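Local coordinates for ferric-siderophore receptor protein (Streptomyces coelicolor, PDB 2X4L) that probably binds ferric siderophores outside the cell membrane and hands them to an ABC transporter for iron uptake, at residues K194-I199 with E316-A321; A290-A295 with N320-G325; T37-D42 with L139-A144. One frame throughout, in Å; residues are numbered along the deposited sequence.

Interaction 1. Residues K194-I199 with E316-A321; sequences KAKPEI and EAIENA
K196 lays the start of its side chain over I318, with CB 3.6 Å from I318 CG2. The two side chains slide past each other in opposite directions. The lysine chain then bends at each of its outer torsions, and chi4 of -70° turns NZ in at the end of helix 304-320. There the ammonium group donates three hydrogen bonds to backbone carbonyls. NZ to I318 O is 2.9 Å and lies in the carbonyl plane. NZ to A321 O is 2.8 Å, also in plane and on a lone pair. The third bond, NZ to E319 O at 3.0 Å, is made from above the carbonyl plane, 74° out of it. Three acceptors thus fix the amine, and its charge probably suits the negative end of the helix dipole. K196 binds these carbonyls from the loop after helix 173-195. I199 adds an apolar layer. Its CD1 is 3.9 Å from A321 CB, and its CG2 lies 4.4 Å from I318 CG1. A type I turn from K196 to I199 sets both residues on the same helix end. E319 has its own charge partner, R188 of helix 173-195. The contact lies where both helices end, in one lobe of the solute-binding protein fold. I318 also packs on L189 of the first helix, and I199 and A321 rest on V262 of strand 262-266.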
loop_
_atom_site.group_PDB
_atom_site.type_symbol
_atom_site.label_atom_id
_atom_site.label_comp_id
_atom_site.label_asym_id
_atom_site.label_seq_id
_atom_site.Cartn_x
_atom_site.Cartn_y
_atom_site.Cartn_z
ATOM N N LYS A 194 22.563 -3.382 -7.275
ATOM C CA LYS A 194 23.793 -3.975 -7.786
ATOM C C LYS A 194 25.062 -3.208 -7.373
ATOM O O LYS A 194 26.144 -3.840 -7.071
ATOM C CB LYS A 194 23.711 -4.085 -9.333
ATOM C CG LYS A 194 24.872 -4.865 -9.886
ATOM C CD LYS A 194 24.854 -4.914 -11.366
ATOM C CE LYS A 194 23.478 -5.001 -11.953
ATOM N NZ LYS A 194 23.655 -4.104 -13.136
ATOM N N ALA A 195 24.954 -1.873 -7.395
ATOM C CA ALA A 195 26.109 -1.036 -6.969
ATOM C C ALA A 195 26.432 -1.087 -5.499
ATOM O O ALA A 195 27.566 -0.768 -5.119
ATOM C CB ALA A 195 25.923 0.409 -7.415
ATOM N N LYS A 196 25.401 -1.324 -4.679
ATOM C CA LYS A 196 25.515 -1.150 -3.176
ATOM C C LYS A 196 25.006 -2.399 -2.446
ATOM O O LYS A 196 24.071 -2.312 -1.609
ATOM C CB LYS A 196 24.715 0.125 -2.776
ATOM C CG LYS A 196 25.149 1.512 -3.380
ATOM C CD LYS A 196 26.529 1.974 -2.874
ATOM C CE LYS A 196 26.497 2.507 -1.399
ATOM N NZ LYS A 196 25.769 3.806 -1.359
ATOM N N PRO A 197 25.617 -3.597 -2.695
ATOM C CA PRO A 197 25.032 -4.867 -2.243
ATOM C C PRO A 197 25.215 -4.947 -0.720
ATOM O O PRO A 197 24.480 -5.723 -0.069
ATOM C CB PRO A 197 25.879 -5.941 -2.974
ATOM C CG PRO A 197 27.145 -5.281 -3.220
ATOM C CD PRO A 197 26.738 -3.845 -3.635
ATOM N N GLU A 198 26.091 -4.082 -0.202
ATOM C CA GLU A 198 26.391 -4.136 1.272
ATOM C C GLU A 198 25.388 -3.353 2.093
ATOM O O GLU A 198 25.346 -3.510 3.335
ATOM C CB GLU A 198 27.790 -3.591 1.558
ATOM C CG GLU A 198 28.024 -2.099 1.439
ATOM C CD GLU A 198 28.068 -1.534 -0.048
ATOM O OE1 GLU A 198 27.896 -2.322 -0.990
ATOM O OE2 GLU A 198 28.259 -0.325 -0.243
ATOM N N ILE A 199 24.574 -2.530 1.433
ATOM C CA ILE A 199 23.552 -1.704 2.123
ATOM C C ILE A 199 22.346 -2.530 2.567
ATOM O O ILE A 199 21.631 -3.074 1.708
ATOM C CB ILE A 199 23.142 -0.455 1.284
ATOM C CG1 ILE A 199 24.400 0.400 1.025
ATOM C CG2 ILE A 199 21.967 0.266 1.987
ATOM C CD1 ILE A 199 25.126 0.955 2.339
ATOM N N GLU A 316 17.178 6.013 -4.354
ATOM C CA GLU A 316 17.918 7.182 -3.896
ATOM C C GLU A 316 18.590 6.909 -2.540
ATOM O O GLU A 316 19.747 7.278 -2.333
ATOM C CB GLU A 316 16.962 8.380 -3.807
ATOM C CG GLU A 316 17.653 9.648 -3.299
ATOM C CD GLU A 316 16.677 10.775 -3.197
ATOM O OE1 GLU A 316 15.586 10.677 -2.609
ATOM O OE2 GLU A 316 16.985 11.809 -3.782
ATOM N N ALA A 317 17.866 6.290 -1.611
ATOM C CA ALA A 317 18.394 6.062 -0.321
ATOM C C ALA A 317 19.599 5.105 -0.415
ATOM O O ALA A 317 20.655 5.352 0.155
ATOM C CB ALA A 317 17.290 5.459 0.615
ATOM N N ILE A 318 19.448 4.059 -1.249
ATOM C CA ILE A 318 20.555 3.095 -1.379
ATOM C C ILE A 318 21.754 3.704 -2.084
ATOM O O ILE A 318 22.898 3.494 -1.680
ATOM C CB ILE A 318 20.036 1.823 -2.121
ATOM C CG1 ILE A 318 19.061 1.061 -1.155
ATOM C CG2 ILE A 318 21.223 0.838 -2.482
ATOM C CD1 ILE A 318 18.351 -0.099 -1.920
ATOM N N GLU A 319 21.492 4.474 -3.120
ATOM C CA GLU A 319 22.580 5.152 -3.877
ATOM C C GLU A 319 23.455 6.004 -2.977
ATOM O O GLU A 319 24.675 6.016 -3.147
ATOM C CB GLU A 319 21.959 6.059 -5.007
ATOM C CG GLU A 319 21.349 5.258 -6.135
ATOM C CD GLU A 319 20.302 6.003 -6.914
ATOM O OE1 GLU A 319 20.048 7.236 -6.603
ATOM O OE2 GLU A 319 19.674 5.391 -7.830
ATOM N N ASN A 320 22.814 6.659 -2.012
ATOM C CA ASN A 320 23.537 7.637 -1.177
ATOM C C ASN A 320 23.903 7.119 0.193
ATOM O O ASN A 320 24.686 7.802 0.885
ATOM C CB ASN A 320 22.694 8.852 -1.144
ATOM C CG ASN A 320 22.588 9.439 -2.556
ATOM O OD1 ASN A 320 21.561 9.304 -3.282
ATOM N ND2 ASN A 320 23.706 10.047 -3.008
ATOM N N ALA A 321 23.472 5.908 0.541
ATOM C CA ALA A 321 23.675 5.429 1.906
ATOM C C ALA A 321 25.147 5.097 2.189
ATOM O O ALA A 321 25.868 4.544 1.350
ATOM C CB ALA A 321 22.847 4.159 2.081
#

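Interaction 2. Residues A290-A295 with N320-G325; sequences AGQVIA and NAKKVG
Q292 places CG anti to its carbonyl carbon (chi1 -67°) and CD anti to CA (chi2 175°), and the extended chain carries its amide to the backbone of K322. In the model Q292 NE2 lies 2.9 Å from K322 N, and Q292 OE1 lies 3.0 Å from K322 O. The amide is probably turned over, and with it turned back both pairs may be hydrogen bonds. The amide group also packs beside the A321 side chain, whose CB is 4.1 Å from Q292 CD. Further along, A290 CB meets V324 CG1 at 4.3 Å. The helix before Q292 ends in a Schellman motif at G291, where phi is positive at 73°. A side chain at this glycine would press on the carbonyl O of A290. The chain then enters strand 293-296, an outer strand that runs parallel to strand 262-266, as the backbone bonds of Q292 and I294 to I263 show. Q292, just before this strand, packs on the C-terminal tail that follows helix 304-320. The tail is also held by D261, whose OD1 accepts from V324 N and G325 N. G325 O accepts a hydrogen bond from R200 NH2.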
loop_
_atom_site.group_PDB
_atom_site.type_symbol
_atom_site.label_atom_id
_atom_site.label_comp_id
_atom_site.label_asym_id
_atom_site.label_seq_id
_atom_site.Cartn_x
_atom_site.Cartn_y
_atom_site.Cartn_z
ATOM N N ALA A 290 22.454 8.750 10.996
ATOM C CA ALA A 290 22.979 9.125 9.647
ATOM C C ALA A 290 21.938 9.782 8.748
ATOM O O ALA A 290 22.248 10.166 7.628
ATOM C CB ALA A 290 23.666 7.909 8.904
ATOM N N GLY A 291 20.713 9.896 9.203
ATOM C CA GLY A 291 19.690 10.470 8.331
ATOM C C GLY A 291 19.234 9.555 7.209
ATOM O O GLY A 291 18.845 10.053 6.156
ATOM N N GLN A 292 19.396 8.226 7.345
ATOM C CA GLN A 292 19.123 7.233 6.314
ATOM C C GLN A 292 17.798 6.502 6.561
ATOM O O GLN A 292 17.723 5.311 6.569
ATOM C CB GLN A 292 20.316 6.263 6.181
ATOM C CG GLN A 292 21.481 7.040 5.644
ATOM C CD GLN A 292 22.794 6.290 5.553
ATOM O OE1 GLN A 292 22.915 5.113 5.884
ATOM N NE2 GLN A 292 23.793 6.999 5.080
ATOM N N VAL A 293 16.768 7.262 6.839
ATOM C CA VAL A 293 15.396 6.764 7.094
ATOM C C VAL A 293 14.533 7.434 6.042
ATOM O O VAL A 293 14.523 8.671 5.855
ATOM C CB VAL A 293 14.943 7.140 8.496
ATOM C CG1 VAL A 293 13.516 6.624 8.779
ATOM C CG2 VAL A 293 15.908 6.529 9.608
ATOM N N ILE A 294 13.720 6.618 5.370
ATOM C CA ILE A 294 12.713 7.102 4.467
ATOM C C ILE A 294 11.406 6.488 4.709
ATOM O O ILE A 294 11.289 5.572 5.564
ATOM C CB ILE A 294 13.133 6.838 2.989
ATOM C CG1 ILE A 294 13.293 5.361 2.664
ATOM C CG2 ILE A 294 14.397 7.685 2.622
ATOM C CD1 ILE A 294 13.268 5.085 1.099
ATOM N N ALA A 295 10.363 6.796 3.936
ATOM C CA ALA A 295 9.067 6.117 4.066
ATOM C C ALA A 295 9.034 4.788 3.340
ATOM O O ALA A 295 9.739 4.581 2.339
ATOM C CB ALA A 295 7.978 7.041 3.501
ATOM N N ASN A 320 22.814 6.659 -2.012
ATOM C CA ASN A 320 23.537 7.637 -1.177
ATOM C C ASN A 320 23.903 7.119 0.193
ATOM O O ASN A 320 24.686 7.802 0.885
ATOM C CB ASN A 320 22.694 8.852 -1.144
ATOM C CG ASN A 320 22.588 9.439 -2.556
ATOM O OD1 ASN A 320 21.561 9.304 -3.282
ATOM N ND2 ASN A 320 23.706 10.047 -3.008
ATOM N N ALA A 321 23.472 5.908 0.541
ATOM C CA ALA A 321 23.675 5.429 1.906
ATOM C C ALA A 321 25.147 5.097 2.189
ATOM O O ALA A 321 25.868 4.544 1.350
ATOM C CB ALA A 321 22.847 4.159 2.081
ATOM N N LYS A 322 25.553 5.350 3.430
ATOM C CA LYS A 322 26.776 4.844 3.998
ATOM C C LYS A 322 26.475 3.595 4.787
ATOM O O LYS A 322 25.411 3.520 5.374
ATOM C CB LYS A 322 27.338 5.922 4.949
ATOM C CG LYS A 322 27.874 7.142 4.229
ATOM C CD LYS A 322 28.044 8.317 5.250
ATOM C CE LYS A 322 27.808 9.681 4.584
ATOM N NZ LYS A 322 28.726 9.868 3.409
ATOM N N LYS A 323 27.394 2.603 4.809
ATOM C CA LYS A 323 27.182 1.442 5.623
ATOM C C LYS A 323 27.493 1.906 7.048
ATOM O O LYS A 323 28.625 2.350 7.369
ATOM C CB LYS A 323 28.026 0.217 5.164
ATOM C CG LYS A 323 27.824 -1.013 6.027
ATOM C CD LYS A 323 28.664 -2.191 5.511
ATOM C CE LYS A 323 28.276 -3.467 6.228
ATOM N NZ LYS A 323 29.336 -4.526 6.144
ATOM N N VAL A 324 26.500 1.819 7.919
ATOM C CA VAL A 324 26.645 2.351 9.305
ATOM C C VAL A 324 26.203 1.409 10.424
ATOM O O VAL A 324 26.552 1.632 11.594
ATOM C CB VAL A 324 25.908 3.710 9.481
ATOM C CG1 VAL A 324 26.574 4.772 8.576
ATOM C CG2 VAL A 324 24.377 3.577 9.169
ATOM N N GLY A 325 25.365 0.409 10.102
ATOM C CA GLY A 325 24.721 -0.421 11.107
ATOM C C GLY A 325 25.673 -1.328 11.849
ATOM O O GLY A 325 26.686 -1.761 11.320
ATOM O OXT GLY A 325 25.341 -1.616 13.009
#

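Interaction 3. Residues T37-D42 with L139-A144; sequences TTVKLD and LAPSVA
Segments 37-42 and 139-144 share no hydrogen bond; their nearest CA atoms, V39 and P141, are 6.9 Å apart, P141 lying just before strand 142-146. Strand 38-41 belongs to a two-stranded antiparallel sheet with 29-32, while 142-146 is an outer strand of the five-stranded parallel sheet, probably that of one lobe of the solute-binding protein fold. The contact therefore packs the small sheet against the border of the large one. V39 carries most of it. Its CG1, anti to the backbone N (chi1 176°), comes to the proline ring, 3.8 Å from P141 CB. P141 CG is as near to the same methyl, and the two side chains cross at about a right angle. The other methyl, V39 CG2, reaches V143 CG2 at 4.1 Å. L41 adds a looser touch, with CD2 4.4 Å from P141 CG. An alanine in place of V39 would probably leave a gap, V143 CG2 losing its methyl neighbour and P141 keeping only the touch of L41 within the two segments. W29 of strand 29-32 packs on both V39 and L41. D33 OD2 binds A144 N, and R35 donates to S142 OG. V39 CG2 also sits 3.5 Å from the carbonyl oxygen S142 O.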
loop_
_atom_site.group_PDB
_atom_site.type_symbol
_atom_site.label_atom_id
_atom_site.label_comp_id
_atom_site.label_asym_id
_atom_site.label_seq_id
_atom_site.Cartn_x
_atom_site.Cartn_y
_atom_site.Cartn_z
ATOM N N THR A 37 -13.964 -14.427 -8.649
ATOM C CA THR A 37 -15.362 -14.170 -8.899
ATOM C C THR A 37 -15.552 -13.152 -10.020
ATOM O O THR A 37 -14.856 -12.150 -10.117
ATOM C CB THR A 37 -16.129 -13.807 -7.648
ATOM O OG1 THR A 37 -15.602 -12.655 -7.089
ATOM C CG2 THR A 37 -16.037 -14.877 -6.663
ATOM N N THR A 38 -16.519 -13.427 -10.884
ATOM C CA THR A 38 -16.752 -12.591 -12.042
ATOM C C THR A 38 -17.983 -11.777 -11.785
ATOM O O THR A 38 -19.113 -12.333 -11.646
ATOM C CB THR A 38 -16.958 -13.387 -13.344
ATOM O OG1 THR A 38 -15.772 -14.111 -13.620
ATOM C CG2 THR A 38 -17.250 -12.440 -14.519
ATOM N N VAL A 39 -17.805 -10.474 -11.746
ATOM C CA VAL A 39 -18.962 -9.584 -11.629
ATOM C C VAL A 39 -19.374 -9.160 -13.021
ATOM O O VAL A 39 -18.526 -8.731 -13.798
ATOM C CB VAL A 39 -18.580 -8.342 -10.768
ATOM C CG1 VAL A 39 -19.768 -7.340 -10.710
ATOM C CG2 VAL A 39 -18.108 -8.800 -9.374
ATOM N N LYS A 40 -20.664 -9.269 -13.336
ATOM C CA LYS A 40 -21.210 -8.868 -14.640
ATOM C C LYS A 40 -22.358 -7.912 -14.430
ATOM O O LYS A 40 -23.333 -8.273 -13.761
ATOM C CB LYS A 40 -21.718 -10.122 -15.320
ATOM C CG LYS A 40 -20.700 -11.227 -15.574
ATOM C CD LYS A 40 -21.342 -12.311 -16.552
ATOM C CE LYS A 40 -22.306 -13.302 -15.841
ATOM N NZ LYS A 40 -21.697 -13.947 -14.624
ATOM N N LEU A 41 -22.288 -6.711 -15.015
ATOM C CA LEU A 41 -23.402 -5.711 -14.895
ATOM C C LEU A 41 -23.812 -5.330 -16.275
ATOM O O LEU A 41 -23.053 -5.470 -17.230
ATOM C CB LEU A 41 -22.925 -4.471 -14.117
ATOM C CG LEU A 41 -22.390 -4.794 -12.702
ATOM C CD1 LEU A 41 -21.950 -3.504 -12.054
ATOM C CD2 LEU A 41 -23.443 -5.564 -11.860
ATOM N N ASP A 42 -25.022 -4.830 -16.400
ATOM C CA ASP A 42 -25.522 -4.538 -17.725
ATOM C C ASP A 42 -24.886 -3.256 -18.253
ATOM O O ASP A 42 -24.925 -2.990 -19.471
ATOM C CB ASP A 42 -27.015 -4.346 -17.602
ATOM C CG ASP A 42 -27.774 -5.645 -17.664
ATOM O OD1 ASP A 42 -27.163 -6.715 -17.533
ATOM O OD2 ASP A 42 -28.996 -5.619 -17.916
ATOM N N LEU A 139 -25.729 -4.654 -0.713
ATOM C CA LEU A 139 -26.030 -3.466 -1.499
ATOM C C LEU A 139 -25.312 -3.317 -2.810
ATOM O O LEU A 139 -25.780 -2.598 -3.698
ATOM C CB LEU A 139 -25.740 -2.235 -0.658
ATOM C CG LEU A 139 -26.779 -2.083 0.450
ATOM C CD1 LEU A 139 -26.237 -1.306 1.633
ATOM C CD2 LEU A 139 -28.066 -1.403 -0.128
ATOM N N ALA A 140 -24.270 -4.107 -3.024
ATOM C CA ALA A 140 -23.608 -4.118 -4.338
ATOM C C ALA A 140 -22.584 -5.214 -4.411
ATOM O O ALA A 140 -22.003 -5.576 -3.375
ATOM C CB ALA A 140 -22.864 -2.737 -4.608
ATOM N N PRO A 141 -22.251 -5.726 -5.613
ATOM C CA PRO A 141 -21.219 -6.715 -5.728
ATOM C C PRO A 141 -19.851 -6.059 -5.385
ATOM O O PRO A 141 -19.668 -4.816 -5.457
ATOM C CB PRO A 141 -21.232 -7.128 -7.250
ATOM C CG PRO A 141 -21.799 -5.939 -7.849
ATOM C CD PRO A 141 -22.759 -5.316 -6.934
ATOM N N SER A 142 -18.892 -6.925 -5.106
ATOM C CA SER A 142 -17.548 -6.482 -4.816
ATOM C C SER A 142 -16.493 -7.063 -5.726
ATOM O O SER A 142 -16.664 -8.201 -6.298
ATOM C CB SER A 142 -17.161 -6.823 -3.347
ATOM O OG SER A 142 -17.318 -8.236 -3.133
ATOM N N VAL A 143 -15.382 -6.341 -5.779
ATOM C CA VAL A 143 -14.210 -6.730 -6.566
ATOM C C VAL A 143 -13.005 -6.563 -5.620
ATOM O O VAL A 143 -12.845 -5.484 -4.987
ATOM C CB VAL A 143 -14.041 -5.758 -7.799
ATOM C CG1 VAL A 143 -12.649 -5.929 -8.382
ATOM C CG2 VAL A 143 -15.093 -6.010 -8.877
ATOM N N ALA A 144 -12.243 -7.637 -5.445
ATOM C CA ALA A 144 -11.032 -7.579 -4.629
ATOM C C ALA A 144 -9.778 -7.752 -5.545
ATOM O O ALA A 144 -9.689 -8.692 -6.328
ATOM C CB ALA A 144 -11.057 -8.647 -3.597
#

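Overall arrangement
Interactions 1 and 2 are neighbours, with centres 9 Å apart. They share N320 and A321, where helix 304-320 gives way to the C-terminal tail. They also touch: I199 CD1 lies 3.7 Å from K323 N, and A317 CB is 4.1 Å from I294 CD1. Together they join the helix end and the tail to the loop after helix 173-195 and to the start of strand 293-296. Interaction 3 lies on the opposite side of the chain's centre. Its centre is about 44 Å from that of interaction 1 and about 45 Å from that of interaction 2. Neither touches it; nearest atoms are about 29 Å and 24 Å away. The siderophore probably binds between the two lobes.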